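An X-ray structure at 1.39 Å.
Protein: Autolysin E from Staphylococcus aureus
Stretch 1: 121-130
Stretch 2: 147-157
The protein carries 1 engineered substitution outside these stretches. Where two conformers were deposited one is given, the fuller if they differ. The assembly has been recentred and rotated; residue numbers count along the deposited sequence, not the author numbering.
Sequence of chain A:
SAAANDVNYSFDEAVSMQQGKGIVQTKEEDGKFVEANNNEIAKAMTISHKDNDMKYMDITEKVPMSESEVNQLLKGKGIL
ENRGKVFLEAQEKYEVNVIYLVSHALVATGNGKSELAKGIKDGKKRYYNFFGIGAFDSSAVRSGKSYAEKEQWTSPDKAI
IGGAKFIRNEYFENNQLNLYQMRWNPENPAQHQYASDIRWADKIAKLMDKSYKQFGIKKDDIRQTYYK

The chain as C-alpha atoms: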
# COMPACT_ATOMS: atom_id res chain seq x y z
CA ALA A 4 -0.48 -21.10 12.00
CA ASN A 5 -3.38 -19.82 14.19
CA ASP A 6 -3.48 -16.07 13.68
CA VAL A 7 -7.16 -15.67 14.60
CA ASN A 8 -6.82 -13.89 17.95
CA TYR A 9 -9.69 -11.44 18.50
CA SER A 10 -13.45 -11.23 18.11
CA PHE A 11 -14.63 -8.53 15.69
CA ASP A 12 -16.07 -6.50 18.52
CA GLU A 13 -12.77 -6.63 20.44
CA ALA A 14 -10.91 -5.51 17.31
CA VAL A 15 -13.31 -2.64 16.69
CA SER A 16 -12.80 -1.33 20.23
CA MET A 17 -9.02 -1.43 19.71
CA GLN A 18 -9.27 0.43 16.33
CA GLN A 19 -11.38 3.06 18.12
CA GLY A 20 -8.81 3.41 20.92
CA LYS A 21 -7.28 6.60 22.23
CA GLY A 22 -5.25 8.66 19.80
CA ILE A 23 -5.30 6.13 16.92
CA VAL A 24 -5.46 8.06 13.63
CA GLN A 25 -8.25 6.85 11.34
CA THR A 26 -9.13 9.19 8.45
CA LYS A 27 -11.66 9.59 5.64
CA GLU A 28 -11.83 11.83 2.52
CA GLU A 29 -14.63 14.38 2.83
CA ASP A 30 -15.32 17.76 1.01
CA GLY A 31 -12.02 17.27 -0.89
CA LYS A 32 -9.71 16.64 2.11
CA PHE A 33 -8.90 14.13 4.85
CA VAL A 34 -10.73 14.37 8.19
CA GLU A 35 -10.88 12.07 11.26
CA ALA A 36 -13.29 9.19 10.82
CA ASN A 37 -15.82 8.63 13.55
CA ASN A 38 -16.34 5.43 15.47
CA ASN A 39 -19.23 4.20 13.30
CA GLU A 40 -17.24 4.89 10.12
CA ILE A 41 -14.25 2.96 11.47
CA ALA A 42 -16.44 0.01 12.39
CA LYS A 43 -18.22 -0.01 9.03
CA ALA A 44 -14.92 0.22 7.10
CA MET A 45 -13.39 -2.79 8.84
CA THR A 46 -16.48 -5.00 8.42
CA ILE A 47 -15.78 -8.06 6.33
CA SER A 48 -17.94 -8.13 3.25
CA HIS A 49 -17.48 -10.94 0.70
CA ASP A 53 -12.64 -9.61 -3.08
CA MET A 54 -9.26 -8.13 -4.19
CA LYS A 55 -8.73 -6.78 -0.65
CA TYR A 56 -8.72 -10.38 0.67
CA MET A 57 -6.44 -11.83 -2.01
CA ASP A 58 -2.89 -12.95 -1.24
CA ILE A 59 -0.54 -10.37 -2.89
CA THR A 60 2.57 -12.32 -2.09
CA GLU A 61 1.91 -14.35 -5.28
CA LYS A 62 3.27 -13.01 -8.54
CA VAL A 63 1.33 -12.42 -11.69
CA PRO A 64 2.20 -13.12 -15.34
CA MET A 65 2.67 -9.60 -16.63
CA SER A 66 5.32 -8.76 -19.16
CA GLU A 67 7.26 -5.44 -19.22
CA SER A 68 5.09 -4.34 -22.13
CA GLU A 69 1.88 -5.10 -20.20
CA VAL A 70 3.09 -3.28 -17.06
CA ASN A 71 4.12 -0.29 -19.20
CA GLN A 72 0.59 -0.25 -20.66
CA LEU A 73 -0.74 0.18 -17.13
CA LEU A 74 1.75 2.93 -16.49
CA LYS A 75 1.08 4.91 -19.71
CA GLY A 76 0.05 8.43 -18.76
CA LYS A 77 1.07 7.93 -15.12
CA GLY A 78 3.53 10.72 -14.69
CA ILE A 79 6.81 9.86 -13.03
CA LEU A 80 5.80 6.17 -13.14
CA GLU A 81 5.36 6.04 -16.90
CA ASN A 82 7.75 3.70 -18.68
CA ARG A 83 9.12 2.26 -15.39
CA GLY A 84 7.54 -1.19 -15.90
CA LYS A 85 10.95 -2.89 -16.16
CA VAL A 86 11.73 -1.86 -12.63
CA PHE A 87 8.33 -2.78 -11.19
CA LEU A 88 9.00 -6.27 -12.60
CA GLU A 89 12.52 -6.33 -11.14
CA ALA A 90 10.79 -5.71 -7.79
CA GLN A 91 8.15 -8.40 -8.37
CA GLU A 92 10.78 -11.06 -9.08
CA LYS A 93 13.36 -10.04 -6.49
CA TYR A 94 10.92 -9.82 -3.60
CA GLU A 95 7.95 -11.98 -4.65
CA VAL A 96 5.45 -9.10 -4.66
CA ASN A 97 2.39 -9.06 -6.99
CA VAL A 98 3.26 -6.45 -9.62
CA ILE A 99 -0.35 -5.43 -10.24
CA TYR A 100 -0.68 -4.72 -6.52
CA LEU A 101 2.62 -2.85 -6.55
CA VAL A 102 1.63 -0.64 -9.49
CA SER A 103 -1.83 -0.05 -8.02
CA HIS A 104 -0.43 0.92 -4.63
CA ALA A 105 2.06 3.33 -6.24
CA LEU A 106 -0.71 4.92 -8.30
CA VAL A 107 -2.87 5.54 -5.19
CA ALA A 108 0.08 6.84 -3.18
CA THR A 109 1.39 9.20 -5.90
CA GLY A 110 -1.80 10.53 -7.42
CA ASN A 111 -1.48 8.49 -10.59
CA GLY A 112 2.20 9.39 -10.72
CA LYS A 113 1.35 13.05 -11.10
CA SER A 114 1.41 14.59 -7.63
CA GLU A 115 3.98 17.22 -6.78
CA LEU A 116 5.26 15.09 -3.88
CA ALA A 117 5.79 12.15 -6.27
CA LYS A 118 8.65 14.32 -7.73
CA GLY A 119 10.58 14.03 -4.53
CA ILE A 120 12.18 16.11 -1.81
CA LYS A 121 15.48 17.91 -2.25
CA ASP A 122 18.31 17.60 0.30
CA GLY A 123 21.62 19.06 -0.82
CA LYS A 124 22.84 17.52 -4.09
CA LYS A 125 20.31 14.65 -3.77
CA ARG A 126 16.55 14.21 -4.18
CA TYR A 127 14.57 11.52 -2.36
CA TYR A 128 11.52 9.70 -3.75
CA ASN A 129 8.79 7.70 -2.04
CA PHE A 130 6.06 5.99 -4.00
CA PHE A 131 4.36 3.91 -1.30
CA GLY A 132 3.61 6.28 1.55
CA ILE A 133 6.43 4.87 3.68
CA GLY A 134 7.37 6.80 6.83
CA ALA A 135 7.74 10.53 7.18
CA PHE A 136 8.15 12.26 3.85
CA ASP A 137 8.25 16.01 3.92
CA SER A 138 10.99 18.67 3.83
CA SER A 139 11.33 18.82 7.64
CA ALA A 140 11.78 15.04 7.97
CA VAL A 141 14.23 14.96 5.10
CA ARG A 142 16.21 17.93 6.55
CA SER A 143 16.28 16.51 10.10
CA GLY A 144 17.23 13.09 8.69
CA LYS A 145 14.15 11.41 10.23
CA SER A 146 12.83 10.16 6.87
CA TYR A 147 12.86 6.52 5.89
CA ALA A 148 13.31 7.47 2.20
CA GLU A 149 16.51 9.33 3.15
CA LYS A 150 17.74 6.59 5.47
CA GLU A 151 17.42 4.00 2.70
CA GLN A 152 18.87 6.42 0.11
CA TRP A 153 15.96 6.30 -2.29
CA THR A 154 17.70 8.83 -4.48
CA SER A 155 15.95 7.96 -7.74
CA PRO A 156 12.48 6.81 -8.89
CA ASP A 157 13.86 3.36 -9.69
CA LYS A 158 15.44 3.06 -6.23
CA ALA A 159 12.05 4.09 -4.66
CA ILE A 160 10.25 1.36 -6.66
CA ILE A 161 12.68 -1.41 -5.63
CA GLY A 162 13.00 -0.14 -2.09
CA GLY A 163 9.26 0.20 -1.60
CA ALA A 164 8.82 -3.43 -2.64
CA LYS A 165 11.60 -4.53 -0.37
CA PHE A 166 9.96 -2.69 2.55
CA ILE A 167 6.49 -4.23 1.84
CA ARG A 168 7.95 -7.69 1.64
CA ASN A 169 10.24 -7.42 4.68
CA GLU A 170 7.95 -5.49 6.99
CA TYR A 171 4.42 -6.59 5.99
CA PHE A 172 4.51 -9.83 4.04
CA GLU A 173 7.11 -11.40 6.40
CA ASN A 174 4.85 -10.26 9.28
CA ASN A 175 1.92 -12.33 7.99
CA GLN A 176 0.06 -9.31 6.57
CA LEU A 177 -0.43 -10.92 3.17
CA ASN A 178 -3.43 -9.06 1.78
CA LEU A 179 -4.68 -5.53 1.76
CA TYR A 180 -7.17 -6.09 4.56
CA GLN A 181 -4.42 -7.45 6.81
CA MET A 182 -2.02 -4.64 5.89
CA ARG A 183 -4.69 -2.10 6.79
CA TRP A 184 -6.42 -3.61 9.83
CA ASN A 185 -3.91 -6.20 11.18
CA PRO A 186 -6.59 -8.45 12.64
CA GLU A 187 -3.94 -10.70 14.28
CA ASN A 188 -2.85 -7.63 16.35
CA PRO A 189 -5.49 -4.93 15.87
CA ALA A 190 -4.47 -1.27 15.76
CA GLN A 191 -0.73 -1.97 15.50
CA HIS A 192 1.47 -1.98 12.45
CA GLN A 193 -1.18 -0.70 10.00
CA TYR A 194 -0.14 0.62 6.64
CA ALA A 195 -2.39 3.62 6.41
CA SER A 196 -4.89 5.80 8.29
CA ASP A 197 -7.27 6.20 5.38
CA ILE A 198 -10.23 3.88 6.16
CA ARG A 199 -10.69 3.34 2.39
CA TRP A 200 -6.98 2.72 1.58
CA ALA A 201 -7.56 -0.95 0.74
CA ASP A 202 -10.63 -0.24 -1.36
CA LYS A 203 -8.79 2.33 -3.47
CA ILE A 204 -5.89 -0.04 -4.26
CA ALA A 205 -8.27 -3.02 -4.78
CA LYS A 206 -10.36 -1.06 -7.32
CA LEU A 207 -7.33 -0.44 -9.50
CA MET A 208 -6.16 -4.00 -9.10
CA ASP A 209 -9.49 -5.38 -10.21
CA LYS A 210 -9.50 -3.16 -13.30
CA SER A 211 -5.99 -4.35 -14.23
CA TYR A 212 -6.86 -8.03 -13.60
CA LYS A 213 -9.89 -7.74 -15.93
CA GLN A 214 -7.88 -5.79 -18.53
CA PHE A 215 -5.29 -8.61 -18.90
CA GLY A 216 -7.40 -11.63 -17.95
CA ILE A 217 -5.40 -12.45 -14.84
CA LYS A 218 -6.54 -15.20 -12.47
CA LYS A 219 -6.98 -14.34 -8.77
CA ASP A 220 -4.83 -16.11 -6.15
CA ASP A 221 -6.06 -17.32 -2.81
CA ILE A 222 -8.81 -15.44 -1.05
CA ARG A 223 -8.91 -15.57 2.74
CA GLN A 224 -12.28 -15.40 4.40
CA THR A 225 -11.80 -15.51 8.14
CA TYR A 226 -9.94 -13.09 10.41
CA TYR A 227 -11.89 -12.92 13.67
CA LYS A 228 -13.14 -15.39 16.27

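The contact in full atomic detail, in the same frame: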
# COMPACT_ATOMS: atom_id res chain seq x y z
N LYS A 121 14.06 17.58 -2.12
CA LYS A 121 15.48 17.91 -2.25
C LYS A 121 16.17 17.92 -0.91
O LYS A 121 15.60 18.40 0.07
CB LYS A 121 15.62 19.31 -2.91
CG LYS A 121 17.07 19.68 -3.24
CD LYS A 121 17.51 18.83 -4.42
CE LYS A 121 18.98 18.91 -4.79
NZ LYS A 121 19.22 19.81 -5.95
N ASP A 122 17.39 17.40 -0.87
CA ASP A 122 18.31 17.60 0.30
C ASP A 122 19.75 17.64 -0.14
O ASP A 122 20.38 16.58 -0.39
CB ASP A 122 18.13 16.47 1.29
CG ASP A 122 18.93 16.67 2.58
OD1 ASP A 122 19.08 17.82 3.09
OD2 ASP A 122 19.39 15.63 3.11
N GLY A 123 20.28 18.86 -0.25
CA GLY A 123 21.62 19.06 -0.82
C GLY A 123 21.68 18.70 -2.31
O GLY A 123 20.87 19.17 -3.09
N LYS A 124 22.66 17.89 -2.69
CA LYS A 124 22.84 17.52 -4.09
C LYS A 124 21.86 16.41 -4.49
O LYS A 124 21.73 16.08 -5.66
CB LYS A 124 24.27 16.98 -4.34
CG LYS A 124 25.42 17.91 -3.93
CD LYS A 124 25.55 19.12 -4.87
CE LYS A 124 26.83 19.92 -4.54
NZ LYS A 124 27.23 20.86 -5.62
N LYS A 125 21.21 15.79 -3.50
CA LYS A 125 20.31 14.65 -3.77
C LYS A 125 18.83 15.00 -3.68
O LYS A 125 18.40 15.98 -3.07
CB LYS A 125 20.62 13.55 -2.77
CG LYS A 125 21.98 12.90 -2.98
CD LYS A 125 22.35 11.99 -1.81
CE LYS A 125 23.84 11.98 -1.52
NZ LYS A 125 24.13 11.25 -0.26
N ARG A 126 18.01 14.13 -4.25
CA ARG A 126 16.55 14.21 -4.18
C ARG A 126 16.10 12.84 -3.79
O ARG A 126 16.64 11.84 -4.28
CB ARG A 126 15.96 14.59 -5.53
CG ARG A 126 14.50 14.96 -5.54
CD ARG A 126 14.17 15.76 -6.80
NE ARG A 126 15.30 16.61 -7.13
CZ ARG A 126 15.30 17.94 -7.11
NH1 ARG A 126 14.21 18.62 -6.79
NH2 ARG A 126 16.42 18.59 -7.39
N TYR A 127 15.14 12.79 -2.84
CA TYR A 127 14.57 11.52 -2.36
C TYR A 127 13.16 11.37 -2.84
O TYR A 127 12.38 12.30 -2.95
CB TYR A 127 14.65 11.47 -0.84
CG TYR A 127 16.08 11.53 -0.35
CD1 TYR A 127 16.90 10.43 -0.35
CD2 TYR A 127 16.65 12.74 0.04
CE1 TYR A 127 18.23 10.50 0.04
CE2 TYR A 127 17.97 12.81 0.46
CZ TYR A 127 18.76 11.71 0.45
OH TYR A 127 20.08 11.75 0.89
N TYR A 128 12.83 10.08 -3.17
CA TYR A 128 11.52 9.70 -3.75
C TYR A 128 10.89 8.65 -2.85
O TYR A 128 11.56 7.93 -2.17
CB TYR A 128 11.75 9.11 -5.17
CG TYR A 128 12.34 10.15 -6.12
CD1 TYR A 128 13.71 10.32 -6.16
CD2 TYR A 128 11.53 10.90 -6.91
CE1 TYR A 128 14.25 11.29 -7.02
CE2 TYR A 128 12.04 11.88 -7.77
CZ TYR A 128 13.42 12.05 -7.79
OH TYR A 128 13.99 13.00 -8.66
N ASN A 129 9.56 8.66 -2.88
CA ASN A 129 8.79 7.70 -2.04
C ASN A 129 7.47 7.50 -2.73
O ASN A 129 6.67 8.40 -2.84
CB ASN A 129 8.62 8.34 -0.68
CG ASN A 129 8.03 7.41 0.35
OD1 ASN A 129 7.29 6.48 0.07
ND2 ASN A 129 8.41 7.66 1.56
N PHE A 130 7.24 6.26 -3.23
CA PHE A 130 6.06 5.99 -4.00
C PHE A 130 5.01 5.11 -3.31
O PHE A 130 4.04 4.72 -3.93
CB PHE A 130 6.45 5.33 -5.34
CG PHE A 130 7.30 6.17 -6.26
CD1 PHE A 130 7.22 7.54 -6.28
CD2 PHE A 130 8.16 5.53 -7.11
CE1 PHE A 130 8.04 8.29 -7.13
CE2 PHE A 130 8.91 6.27 -8.02
CZ PHE A 130 8.87 7.64 -8.00
N TYR A 147 12.51 7.83 6.35
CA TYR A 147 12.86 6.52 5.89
C TYR A 147 13.47 6.56 4.45
O TYR A 147 14.44 5.87 4.21
CB TYR A 147 11.64 5.59 5.93
CG TYR A 147 12.02 4.14 5.89
CD1 TYR A 147 12.50 3.52 7.02
CD2 TYR A 147 11.90 3.40 4.74
CE1 TYR A 147 12.88 2.20 7.01
CE2 TYR A 147 12.26 2.08 4.71
CZ TYR A 147 12.74 1.47 5.86
OH TYR A 147 13.11 0.17 5.86
N ALA A 148 12.88 7.38 3.61
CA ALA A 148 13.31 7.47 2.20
C ALA A 148 14.77 7.92 2.16
O ALA A 148 15.57 7.48 1.34
CB ALA A 148 12.45 8.38 1.42
N GLU A 149 15.11 8.83 3.07
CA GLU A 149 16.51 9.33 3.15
C GLU A 149 17.44 8.29 3.77
O GLU A 149 18.51 8.00 3.24
CB GLU A 149 16.54 10.64 3.91
CG GLU A 149 17.96 11.12 4.22
CD GLU A 149 17.98 12.58 4.64
OE1 GLU A 149 16.94 13.14 5.02
OE2 GLU A 149 19.08 13.17 4.59
N LYS A 150 16.99 7.65 4.84
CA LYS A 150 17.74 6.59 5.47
C LYS A 150 18.12 5.46 4.53
O LYS A 150 19.23 4.95 4.59
CB LYS A 150 16.94 6.03 6.66
CG LYS A 150 17.57 4.84 7.37
CD LYS A 150 16.99 4.67 8.77
CE LYS A 150 17.40 3.34 9.40
NZ LYS A 150 16.45 2.26 9.00
N GLU A 151 17.19 5.09 3.64
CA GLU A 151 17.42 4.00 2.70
C GLU A 151 18.00 4.47 1.36
O GLU A 151 18.17 3.65 0.47
CB GLU A 151 16.11 3.22 2.42
CG GLU A 151 15.50 2.47 3.58
CD GLU A 151 16.48 1.65 4.38
OE1 GLU A 151 17.27 0.86 3.83
OE2 GLU A 151 16.46 1.82 5.61
N GLN A 152 18.23 5.77 1.24
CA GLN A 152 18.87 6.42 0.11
C GLN A 152 18.10 6.13 -1.17
O GLN A 152 18.66 5.66 -2.20
CB GLN A 152 20.36 6.02 0.01
CG GLN A 152 21.22 6.68 1.10
CD GLN A 152 21.22 8.22 1.00
OE1 GLN A 152 20.77 8.92 1.91
NE2 GLN A 152 21.73 8.75 -0.11
N TRP A 153 16.81 6.39 -1.10
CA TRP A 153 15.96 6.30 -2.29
C TRP A 153 16.12 7.58 -3.08
O TRP A 153 15.26 8.45 -3.16
CB TRP A 153 14.48 6.10 -1.96
CG TRP A 153 14.25 4.77 -1.24
CD1 TRP A 153 15.07 3.69 -1.18
CD2 TRP A 153 13.05 4.41 -0.54
NE1 TRP A 153 14.48 2.67 -0.43
CE2 TRP A 153 13.25 3.13 -0.02
CE3 TRP A 153 11.88 5.10 -0.25
CZ2 TRP A 153 12.28 2.50 0.76
CZ3 TRP A 153 10.91 4.46 0.52
CH2 TRP A 153 11.16 3.20 1.02
N THR A 154 17.26 7.65 -3.75
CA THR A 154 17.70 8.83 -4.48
C THR A 154 17.32 8.90 -5.94
O THR A 154 17.69 9.80 -6.67
CB THR A 154 19.27 8.94 -4.40
OG1 THR A 154 19.86 7.74 -4.88
CG2 THR A 154 19.72 9.18 -2.99
N SER A 155 16.49 7.95 -6.41
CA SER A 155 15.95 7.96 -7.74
C SER A 155 14.55 7.29 -7.74
O SER A 155 14.28 6.50 -6.80
CB SER A 155 16.84 7.18 -8.69
OG SER A 155 16.81 5.78 -8.45
N PRO A 156 13.76 7.52 -8.78
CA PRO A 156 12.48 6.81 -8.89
C PRO A 156 12.71 5.32 -8.89
O PRO A 156 11.94 4.57 -8.22
CB PRO A 156 11.94 7.31 -10.20
CG PRO A 156 12.43 8.76 -10.28
CD PRO A 156 13.83 8.63 -9.77
N ASP A 157 13.69 4.80 -9.61
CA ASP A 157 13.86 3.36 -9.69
C ASP A 157 14.24 2.80 -8.32
O ASP A 157 13.77 1.72 -7.90
CB ASP A 157 14.91 2.96 -10.75
CG ASP A 157 14.42 3.22 -12.14
OD1 ASP A 157 13.27 3.53 -12.44
OD2 ASP A 157 15.27 3.08 -13.08
O HOH W 1 19.20 12.12 -5.93

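The two stretches meet through one direct backbone hydrogen bond, from Y128 N to W153 O (2.9 Å), surrounded by aromatic packing; 653 Å² is buried between the stretches, both sides summed, with Y127 and Y128 giving the largest shares. The same carbonyl receives a CA-H...O contact from Y127 (Y127 CA to W153 O, 3.2 Å), and R126 returns the arrangement, its O lying 3.2 Å from T154 CA. A water extends this backbone pairing: it accepts from R126 N (2.9 Å) and donates to T154 O (2.9 Å).

Y127 and Y128 share the m rotamer at chi1, yet their rings serve different parts of the second stretch. The CA-to-CB bond of Y127 points sideways, and chi1 of -62° with chi2 of -80° brings its ring against A148 and E149 of the helix 147-150. E149 CA lies over one face, 4.0 Å from the ring centroid, while A148 points its methyl toward the first stretch, with A148 CB 4.4 Å from Y127 CB. At the ring edge, Y127 OH is 3.1 Å from Q152 OE1. Q152 adopts positive phi in the Schellman motif that ends this helix; its CA-to-CB bond points away, but m values at chi1 and chi2 fold the side chain back toward the tyrosine.

The Y128 ring lies against P156, whose CD sits 3.9 Å from the ring centroid and nearly on its normal, a CH-pi contact in which the CD hydrogens, polarised by the neighbouring nitrogen, face the tyrosine ring. F130, also m, extends the apolar patch, with F130 CZ 3.8 Å from P156 CB. Deeper in, buried W153 directs its indole edge at N129 (W153 CZ3 to N129 CG, 4.1 Å).

D122 OD2 and E149 OE2 approach to 2.9 Å, a close pairing of like charges without a hydrogen bond.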